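Local coordinates for protein alpha-galactosidase (Lactobacillus brevis, PDB 3MI6) that probably hydrolyses terminal, non-reducing alpha-D-galactose residues from alpha-galactosides such as galactose oligosaccharides, galactomannans and galactolipids, as a member of glycosyl hydrolase family 36, at residues K114-T123 with F291-S299; F534-A545 with T563-G573. All blocks are in the same frame, centred on the assembly; numbering follows the deposited sequence.

Contact 1 of 2, residues K114-T123 with F291-S299; sequences KQRLANLPST and FQTPEAILS
Glu295 reaches from the break in strand 290-301 of the large antiparallel β-sheet of the N-terminal half into the loop that follows strand 103-112, where Lys114 and Thr123 receive it. CG stands anti to the carbonyl carbon (chi1 -77°) and the chain runs on extended, which puts OE1 at Thr123 and OE2 at Lys114. OE1 is gripped by two donors, Thr123 OG1 at 2.7 Å and Thr123 N at 2.9 Å, each met on the syn side but tilted out of the carboxylate plane. OE2 offers its syn lone pair to Lys114 NZ, 2.5 Å away, in a buried salt bridge that probably keeps both groups charged. The ammonium group also donates to the backbone oxygens of Gln115 and Thr123, drawing the backbone at these two residues to one amine.

Beside this polar centre lie two leucines. Leu117 crosses Gln292 at about a right angle: its CD2 meets Gln292 OE1 at 3.7 Å, while CD1 rests 4.0 Å from Glu295 CG. The Gln292 amide is held by a bond from NE2 to Thr293 O, made in the amide plane. Leu120 turns CD1 onto the backbone, 3.9 Å from Thr293 O, and also packs against Leu506 and Tyr509 of helix 500-518. One water completes the joint, donating to Pro121 O at 2.7 Å and accepting from Glu295 N at 2.7 Å.

Contact 2 of 2, residues F534-A545 with T563-G573; sequences FDLGMMYYAPQA and TSYGYPQAMMG
Ala545 and Met572 pair as neighbours in parallel strands of the (β/α)8 barrel, with CA atoms 5.5 Å apart; Ala545 N donates to Met571 O at 2.7 Å, and Gly573 N to Ala545 O at 2.8 Å. Beyond the strands, Phe534 and Tyr567 form a T-shaped stack, centroids 5.0 Å apart and planes at 88°. The Phe534 edge points at the Tyr567 face, placing CE1 3.5 Å from Tyr567 CG, and Thr563 CG2 also touches CE1, from an oblique direction. One face of the Phe534 ring is covered by the CE methyl of selenomethionine Met539, whose chain, bent at chi2 (-54°), folds back over the ring centre. Met539 CG packs 3.5 Å from Met571 SE, which in turn lies in plane at the edge of Tyr567. Leu536 CD2 reaches Tyr567 CE1 at 3.9 Å. A serine in place of Tyr567 would probably open a gap beside Phe534 and Leu536 and leave Asn230, the partner of the phenol oxygen, without its mate. The contact closes the β-α-β unit of strand 544-546, helix 553-566 and strand 572-576, with Tyr316 of helix 305-319 against Leu536 and Met571, and strand 523-526 alongside Gln544.

Overall arrangement
Contact 1 belongs to the β-sheet domain and contact 2 to the barrel, and their centres are about 17 Å apart. They nevertheless meet directly: Pro121 of the 114-123 loop packs its CB 3.6 Å from Gly537 O and 3.6 Å from Tyr540 CB, and Arg116 also lies against Tyr540. Helices 305-319 and 500-518 touch both contacts. Contact 2 is closer to the predicted galactose site: the side chain of Ala545 is about 7 Å from that of Cys527, and the side chain of Gln544 about 8 Å from that of Lys477. Contact 1 lies away from these residues and joins parts of the sheet domain.

Contact 1 of 2, residues K114-T123 with F291-S299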
loop_
_atom_site.group_PDB
_atom_site.type_symbol
_atom_site.label_atom_id
_atom_site.label_comp_id
_atom_site.label_asym_id
_atom_site.label_seq_id
_atom_site.Cartn_x
_atom_site.Cartn_y
_atom_site.Cartn_z
ATOM N N LYS D 114 4.961 45.274 7.042
ATOM C CA LYS D 114 5.434 44.696 5.804
ATOM C C LYS D 114 4.964 45.600 4.661
ATOM O O LYS D 114 3.780 45.908 4.554
ATOM C CB LYS D 114 4.894 43.259 5.675
ATOM C CG LYS D 114 5.090 42.578 4.317
ATOM C CD LYS D 114 6.555 42.298 4.019
ATOM C CE LYS D 114 6.733 41.359 2.828
ATOM N NZ LYS D 114 6.322 41.963 1.554
ATOM N N GLN D 115 5.893 46.053 3.826
ATOM C CA GLN D 115 5.534 46.915 2.711
ATOM C C GLN D 115 5.447 46.111 1.427
ATOM O O GLN D 115 6.184 45.142 1.240
ATOM C CB GLN D 115 6.587 48.012 2.534
ATOM C CG GLN D 115 6.942 48.762 3.809
ATOM C CD GLN D 115 6.160 50.058 3.957
ATOM O OE1 GLN D 115 6.455 51.052 3.287
ATOM N NE2 GLN D 115 5.157 50.055 4.840
ATOM N N ARG D 116 4.563 46.532 0.529
ATOM C CA ARG D 116 4.537 45.968 -0.816
ATOM C C ARG D 116 5.928 45.978 -1.467
ATOM O O ARG D 116 6.829 46.710 -1.041
ATOM C CB ARG D 116 3.546 46.726 -1.697
ATOM C CG ARG D 116 2.090 46.346 -1.482
ATOM C CD ARG D 116 1.166 47.465 -1.937
ATOM N NE ARG D 116 -0.239 47.203 -1.624
ATOM C CZ ARG D 116 -0.784 47.309 -0.415
ATOM N NH1 ARG D 116 -0.048 47.660 0.634
ATOM N NH2 ARG D 116 -2.071 47.051 -0.262
ATOM N N LEU D 117 6.106 45.143 -2.486
ATOM C CA LEU D 117 7.286 45.220 -3.320
ATOM C C LEU D 117 7.014 46.246 -4.418
ATOM O O LEU D 117 5.863 46.516 -4.763
ATOM C CB LEU D 117 7.616 43.860 -3.912
ATOM C CG LEU D 117 8.130 42.846 -2.899
ATOM C CD1 LEU D 117 8.347 41.457 -3.533
ATOM C CD2 LEU D 117 9.394 43.365 -2.243
ATOM N N ALA D 118 8.069 46.829 -4.958
ATOM C CA ALA D 118 7.894 47.941 -5.859
ATOM C C ALA D 118 7.097 47.524 -7.082
ATOM O O ALA D 118 6.064 48.126 -7.381
ATOM C CB ALA D 118 9.241 48.535 -6.257
ATOM N N ASN D 119 7.560 46.495 -7.788
ATOM C CA ASN D 119 6.945 46.159 -9.070
ATOM C C ASN D 119 6.264 44.796 -9.171
ATOM O O ASN D 119 5.762 44.447 -10.237
ATOM C CB ASN D 119 7.962 46.288 -10.192
ATOM C CG ASN D 119 8.566 47.655 -10.255
ATOM O OD1 ASN D 119 9.789 47.812 -10.145
ATOM N ND2 ASN D 119 7.711 48.671 -10.416
ATOM N N LEU D 120 6.254 44.041 -8.073
ATOM C CA LEU D 120 5.676 42.709 -8.055
ATOM C C LEU D 120 4.487 42.642 -7.108
ATOM O O LEU D 120 4.473 43.315 -6.082
ATOM C CB LEU D 120 6.718 41.697 -7.580
ATOM C CG LEU D 120 7.786 41.219 -8.551
ATOM C CD1 LEU D 120 8.906 40.513 -7.802
ATOM C CD2 LEU D 120 7.152 40.315 -9.587
ATOM N N PRO D 121 3.494 41.812 -7.441
ATOM C CA PRO D 121 2.423 41.490 -6.489
ATOM C C PRO D 121 3.074 40.929 -5.241
ATOM O O PRO D 121 4.071 40.218 -5.359
ATOM C CB PRO D 121 1.639 40.385 -7.193
ATOM C CG PRO D 121 2.578 39.851 -8.259
ATOM C CD PRO D 121 3.444 40.989 -8.658
ATOM N N SER D 122 2.549 41.242 -4.066
ATOM C CA SER D 122 3.258 40.899 -2.842
ATOM C C SER D 122 2.418 41.107 -1.601
ATOM O O SER D 122 1.259 41.515 -1.671
ATOM C CB SER D 122 4.540 41.728 -2.730
ATOM O OG SER D 122 4.249 43.116 -2.802
ATOM N N THR D 123 3.022 40.835 -0.453
ATOM C CA THR D 123 2.274 40.822 0.793
ATOM C C THR D 123 2.471 42.075 1.613
ATOM O O THR D 123 3.524 42.683 1.594
ATOM C CB THR D 123 2.646 39.613 1.633
ATOM O OG1 THR D 123 4.072 39.459 1.617
ATOM C CG2 THR D 123 1.995 38.383 1.045
ATOM N N PHE D 291 18.099 42.843 -8.132
ATOM C CA PHE D 291 17.108 41.861 -8.552
ATOM C C PHE D 291 16.290 41.342 -7.371
ATOM O O PHE D 291 16.849 40.792 -6.417
ATOM C CB PHE D 291 17.759 40.697 -9.313
ATOM C CG PHE D 291 16.785 39.639 -9.717
ATOM C CD1 PHE D 291 15.985 39.814 -10.828
ATOM C CD2 PHE D 291 16.641 38.487 -8.966
ATOM C CE1 PHE D 291 15.066 38.863 -11.192
ATOM C CE2 PHE D 291 15.726 37.529 -9.325
ATOM C CZ PHE D 291 14.939 37.716 -10.444
ATOM N N GLN D 292 14.972 41.531 -7.440
ATOM C CA GLN D 292 14.031 41.058 -6.402
ATOM C C GLN D 292 13.325 39.741 -6.819
ATOM O O GLN D 292 12.707 39.687 -7.890
ATOM C CB GLN D 292 12.985 42.158 -6.130
ATOM C CG GLN D 292 11.872 41.807 -5.150
ATOM C CD GLN D 292 12.395 41.514 -3.747
ATOM O OE1 GLN D 292 12.915 42.399 -3.058
ATOM N NE2 GLN D 292 12.247 40.265 -3.315
ATOM N N THR D 293 13.409 38.686 -6.003
ATOM C CA THR D 293 12.612 37.483 -6.303
ATOM C C THR D 293 11.145 37.687 -5.933
ATOM O O THR D 293 10.828 38.518 -5.077
ATOM C CB THR D 293 13.095 36.215 -5.586
ATOM O OG1 THR D 293 12.703 36.266 -4.214
ATOM C CG2 THR D 293 14.590 36.051 -5.688
ATOM N N PRO D 294 10.237 36.932 -6.584
ATOM C CA PRO D 294 8.829 36.956 -6.172
ATOM C C PRO D 294 8.778 36.340 -4.791
ATOM O O PRO D 294 9.719 35.624 -4.432
ATOM C CB PRO D 294 8.146 36.026 -7.174
ATOM C CG PRO D 294 9.106 35.832 -8.275
ATOM C CD PRO D 294 10.470 35.997 -7.699
ATOM N N GLU D 295 7.720 36.595 -4.029
ATOM C CA GLU D 295 7.638 36.077 -2.667
ATOM C C GLU D 295 7.192 34.614 -2.567
ATOM O O GLU D 295 6.306 34.158 -3.310
ATOM C CB GLU D 295 6.732 36.971 -1.823
ATOM C CG GLU D 295 7.416 38.247 -1.402
ATOM C CD GLU D 295 6.524 39.153 -0.598
ATOM O OE1 GLU D 295 5.282 39.039 -0.708
ATOM O OE2 GLU D 295 7.073 39.988 0.149
ATOM N N ALA D 296 7.809 33.884 -1.641
ATOM C CA ALA D 296 7.366 32.535 -1.295
ATOM C C ALA D 296 6.520 32.594 -0.033
ATOM O O ALA D 296 6.923 33.216 0.936
ATOM C CB ALA D 296 8.570 31.627 -1.085
ATOM N N ILE D 297 5.346 31.964 -0.047
ATOM C CA ILE D 297 4.536 31.765 1.177
ATOM C C ILE D 297 4.840 30.416 1.835
ATOM O O ILE D 297 4.748 29.385 1.189
ATOM C CB ILE D 297 3.007 31.786 0.904
ATOM C CG1 ILE D 297 2.593 32.956 0.004
ATOM C CG2 ILE D 297 2.246 31.819 2.207
ATOM C CD1 ILE D 297 2.962 34.315 0.538
ATOM N N LEU D 298 5.204 30.435 3.113
ATOM C CA LEU D 298 5.461 29.216 3.881
ATOM C C LEU D 298 4.521 29.099 5.086
ATOM O O LEU D 298 4.068 30.103 5.648
ATOM C CB LEU D 298 6.900 29.176 4.371
ATOM C CG LEU D 298 7.878 28.308 3.586
ATOM C CD1 LEU D 298 8.017 28.855 2.168
ATOM C CD2 LEU D 298 9.240 28.274 4.256
ATOM N N SER D 299 4.229 27.865 5.485
ATOM C CA SER D 299 3.261 27.623 6.550
ATOM C C SER D 299 3.325 26.195 7.084
ATOM O O SER D 299 3.677 25.251 6.364
ATOM C CB SER D 299 1.849 27.937 6.059
ATOM O OG SER D 299 1.003 28.210 7.150
HETATM O O HOH W 1 5.907 38.229 -5.166
#

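Contact 2 of 2, residues F534-A545 with T563-G573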
loop_
_atom_site.group_PDB
_atom_site.type_symbol
_atom_site.label_atom_id
_atom_site.label_comp_id
_atom_site.label_asym_id
_atom_site.label_seq_id
_atom_site.Cartn_x
_atom_site.Cartn_y
_atom_site.Cartn_z
ATOM N N PHE D 534 -4.020 30.171 -12.526
ATOM C CA PHE D 534 -4.690 30.279 -11.249
ATOM C C PHE D 534 -3.683 30.359 -10.101
ATOM O O PHE D 534 -3.352 29.326 -9.494
ATOM C CB PHE D 534 -5.590 29.057 -11.064
ATOM C CG PHE D 534 -6.643 29.239 -10.023
ATOM C CD1 PHE D 534 -6.343 29.078 -8.697
ATOM C CD2 PHE D 534 -7.936 29.579 -10.389
ATOM C CE1 PHE D 534 -7.309 29.254 -7.749
ATOM C CE2 PHE D 534 -8.916 29.758 -9.452
ATOM C CZ PHE D 534 -8.609 29.594 -8.124
ATOM N N ASP D 535 -3.209 31.566 -9.786
ATOM C CA ASP D 535 -2.143 31.695 -8.802
ATOM C C ASP D 535 -2.143 32.986 -7.985
ATOM O O ASP D 535 -2.789 33.951 -8.329
ATOM C CB ASP D 535 -0.793 31.496 -9.472
ATOM C CG ASP D 535 -0.505 32.542 -10.520
ATOM O OD1 ASP D 535 -0.903 33.719 -10.331
ATOM O OD2 ASP D 535 0.133 32.182 -11.532
ATOM N N LEU D 536 -1.399 32.985 -6.886
ATOM C CA LEU D 536 -1.402 34.111 -5.962
ATOM C C LEU D 536 -0.986 35.400 -6.674
ATOM O O LEU D 536 -1.411 36.493 -6.307
ATOM C CB LEU D 536 -0.524 33.822 -4.732
ATOM C CG LEU D 536 -0.892 32.588 -3.868
ATOM C CD1 LEU D 536 0.208 32.258 -2.897
ATOM C CD2 LEU D 536 -2.202 32.729 -3.122
ATOM N N GLY D 537 -0.181 35.261 -7.720
ATOM C CA GLY D 537 0.315 36.421 -8.424
ATOM C C GLY D 537 -0.825 37.245 -8.976
ATOM O O GLY D 537 -0.772 38.471 -8.976
HETATM N N MSE D 538 -1.859 36.572 -9.456
HETATM C CA MSE D 538 -2.972 37.262 -10.082
HETATM C C MSE D 538 -4.032 37.711 -9.082
HETATM O O MSE D 538 -4.734 38.685 -9.339
HETATM C CB MSE D 538 -3.604 36.368 -11.135
HETATM C CG MSE D 538 -2.617 35.860 -12.145
HETATM SE SE MSE D 538 -2.272 37.185 -13.553
HETATM C CE MSE D 538 -4.075 37.328 -14.286
HETATM N N MSE D 539 -4.142 37.003 -7.953
HETATM C CA MSE D 539 -5.120 37.332 -6.928
HETATM C C MSE D 539 -4.825 38.676 -6.253
HETATM O O MSE D 539 -5.726 39.319 -5.705
HETATM C CB MSE D 539 -5.190 36.237 -5.852
HETATM C CG MSE D 539 -5.502 34.825 -6.360
HETATM SE SE MSE D 539 -7.129 34.652 -7.452
HETATM C CE MSE D 539 -6.695 32.936 -8.255
ATOM N N TYR D 540 -3.560 39.086 -6.269
ATOM C CA TYR D 540 -3.189 40.380 -5.735
ATOM C C TYR D 540 -3.967 41.478 -6.451
ATOM O O TYR D 540 -4.454 42.411 -5.824
ATOM C CB TYR D 540 -1.697 40.587 -5.909
ATOM C CG TYR D 540 -1.189 41.935 -5.465
ATOM C CD1 TYR D 540 -1.144 42.998 -6.355
ATOM C CD2 TYR D 540 -0.722 42.139 -4.170
ATOM C CE1 TYR D 540 -0.672 44.218 -5.968
ATOM C CE2 TYR D 540 -0.241 43.362 -3.775
ATOM C CZ TYR D 540 -0.217 44.404 -4.680
ATOM O OH TYR D 540 0.260 45.651 -4.316
ATOM N N TYR D 541 -4.104 41.336 -7.764
ATOM C CA TYR D 541 -4.735 42.338 -8.612
ATOM C C TYR D 541 -6.183 41.981 -8.878
ATOM O O TYR D 541 -7.061 42.832 -8.779
ATOM C CB TYR D 541 -4.008 42.414 -9.956
ATOM C CG TYR D 541 -2.595 42.915 -9.856
ATOM C CD1 TYR D 541 -2.340 44.272 -9.718
ATOM C CD2 TYR D 541 -1.510 42.042 -9.909
ATOM C CE1 TYR D 541 -1.054 44.755 -9.623
ATOM C CE2 TYR D 541 -0.206 42.523 -9.818
ATOM C CZ TYR D 541 0.003 43.888 -9.675
ATOM O OH TYR D 541 1.262 44.414 -9.583
ATOM N N ALA D 542 -6.409 40.718 -9.250
ATOM C CA ALA D 542 -7.732 40.187 -9.585
ATOM C C ALA D 542 -8.159 39.186 -8.514
ATOM O O ALA D 542 -7.604 38.087 -8.437
ATOM C CB ALA D 542 -7.687 39.510 -10.941
ATOM N N PRO D 543 -9.155 39.548 -7.689
ATOM C CA PRO D 543 -9.484 38.771 -6.488
ATOM C C PRO D 543 -10.102 37.420 -6.814
ATOM O O PRO D 543 -10.246 36.586 -5.926
ATOM C CB PRO D 543 -10.511 39.647 -5.791
ATOM C CG PRO D 543 -11.215 40.326 -6.933
ATOM C CD PRO D 543 -10.113 40.645 -7.917
ATOM N N GLN D 544 -10.460 37.192 -8.069
ATOM C CA GLN D 544 -11.070 35.916 -8.435
ATOM C C GLN D 544 -10.620 35.448 -9.810
ATOM O O GLN D 544 -10.325 36.265 -10.678
ATOM C CB GLN D 544 -12.595 36.004 -8.374
ATOM C CG GLN D 544 -13.231 36.810 -9.474
ATOM C CD GLN D 544 -14.659 37.132 -9.129
ATOM O OE1 GLN D 544 -14.986 37.342 -7.962
ATOM N NE2 GLN D 544 -15.525 37.161 -10.131
ATOM N N ALA D 545 -10.562 34.135 -10.003
ATOM C CA ALA D 545 -10.150 33.594 -11.288
ATOM C C ALA D 545 -11.246 32.702 -11.851
ATOM O O ALA D 545 -12.056 32.169 -11.094
ATOM C CB ALA D 545 -8.846 32.823 -11.145
ATOM N N THR D 563 -8.541 22.642 -5.824
ATOM C CA THR D 563 -8.168 24.042 -5.732
ATOM C C THR D 563 -8.214 24.548 -4.278
ATOM O O THR D 563 -7.335 25.309 -3.857
ATOM C CB THR D 563 -9.016 24.918 -6.684
ATOM O OG1 THR D 563 -8.833 24.457 -8.030
ATOM C CG2 THR D 563 -8.597 26.378 -6.598
ATOM N N SER D 564 -9.207 24.102 -3.508
ATOM C CA SER D 564 -9.387 24.570 -2.124
ATOM C C SER D 564 -8.203 24.331 -1.176
ATOM O O SER D 564 -8.043 25.051 -0.189
ATOM C CB SER D 564 -10.664 23.995 -1.511
ATOM O OG SER D 564 -10.578 22.588 -1.390
ATOM N N TYR D 565 -7.377 23.331 -1.465
ATOM C CA TYR D 565 -6.178 23.103 -0.664
ATOM C C TYR D 565 -5.298 24.350 -0.701
ATOM O O TYR D 565 -4.646 24.715 0.286
ATOM C CB TYR D 565 -5.416 21.872 -1.156
ATOM C CG TYR D 565 -6.066 20.572 -0.741
ATOM C CD1 TYR D 565 -6.956 19.906 -1.585
ATOM C CD2 TYR D 565 -5.801 19.998 0.513
ATOM C CE1 TYR D 565 -7.577 18.687 -1.182
ATOM C CE2 TYR D 565 -6.407 18.792 0.919
ATOM C CZ TYR D 565 -7.302 18.144 0.069
ATOM O OH TYR D 565 -7.899 16.957 0.466
ATOM N N GLY D 566 -5.298 25.028 -1.845
ATOM C CA GLY D 566 -4.429 26.159 -2.039
ATOM C C GLY D 566 -5.172 27.467 -2.088
ATOM O O GLY D 566 -4.582 28.524 -1.868
ATOM N N TYR D 567 -6.466 27.412 -2.370
ATOM C CA TYR D 567 -7.207 28.638 -2.619
ATOM C C TYR D 567 -8.654 28.596 -2.106
ATOM O O TYR D 567 -9.409 27.687 -2.415
ATOM C CB TYR D 567 -7.125 28.991 -4.117
ATOM C CG TYR D 567 -5.720 28.862 -4.709
ATOM C CD1 TYR D 567 -4.889 29.955 -4.823
ATOM C CD2 TYR D 567 -5.238 27.642 -5.152
ATOM C CE1 TYR D 567 -3.623 29.838 -5.367
ATOM C CE2 TYR D 567 -3.985 27.509 -5.681
ATOM C CZ TYR D 567 -3.171 28.604 -5.788
ATOM O OH TYR D 567 -1.900 28.474 -6.326
ATOM N N PRO D 568 -9.041 29.610 -1.323
ATOM C CA PRO D 568 -10.385 29.752 -0.752
ATOM C C PRO D 568 -11.415 29.971 -1.840
ATOM O O PRO D 568 -11.082 30.505 -2.884
ATOM C CB PRO D 568 -10.287 31.020 0.088
ATOM C CG PRO D 568 -8.815 31.416 0.095
ATOM C CD PRO D 568 -8.194 30.793 -1.078
ATOM N N GLN D 569 -12.659 29.591 -1.589
ATOM C CA GLN D 569 -13.708 29.672 -2.603
ATOM C C GLN D 569 -13.961 31.085 -3.125
ATOM O O GLN D 569 -14.472 31.256 -4.225
ATOM C CB GLN D 569 -15.016 29.074 -2.081
ATOM C CG GLN D 569 -15.628 29.843 -0.955
ATOM C CD GLN D 569 -15.070 29.471 0.394
ATOM O OE1 GLN D 569 -13.952 28.977 0.501
ATOM N NE2 GLN D 569 -15.857 29.701 1.444
ATOM N N ALA D 570 -13.623 32.093 -2.331
ATOM C CA ALA D 570 -13.771 33.475 -2.767
ATOM C C ALA D 570 -13.075 33.712 -4.114
ATOM O O ALA D 570 -13.518 34.529 -4.922
ATOM C CB ALA D 570 -13.218 34.418 -1.707
HETATM N N MSE D 571 -12.003 32.966 -4.350
HETATM C CA MSE D 571 -11.175 33.130 -5.531
HETATM C C MSE D 571 -11.677 32.383 -6.784
HETATM O O MSE D 571 -11.227 32.664 -7.901
HETATM C CB MSE D 571 -9.750 32.700 -5.207
HETATM C CG MSE D 571 -9.059 33.558 -4.148
HETATM SE SE MSE D 571 -7.208 32.981 -3.854
HETATM C CE MSE D 571 -6.727 34.175 -2.354
HETATM N N MSE D 572 -12.619 31.460 -6.601
HETATM C CA MSE D 572 -13.055 30.567 -7.674
HETATM C C MSE D 572 -14.360 30.975 -8.350
HETATM O O MSE D 572 -15.438 30.792 -7.789
HETATM C CB MSE D 572 -13.254 29.154 -7.133
HETATM C CG MSE D 572 -12.003 28.352 -6.872
HETATM SE SE MSE D 572 -12.488 26.675 -5.921
HETATM C CE MSE D 572 -11.955 27.136 -4.073
ATOM N N GLY D 573 -14.282 31.492 -9.568
ATOM C CA GLY D 573 -15.494 31.673 -10.339
ATOM C C GLY D 573 -16.096 30.299 -10.620
ATOM O O GLY D 573 -15.363 29.335 -10.774
#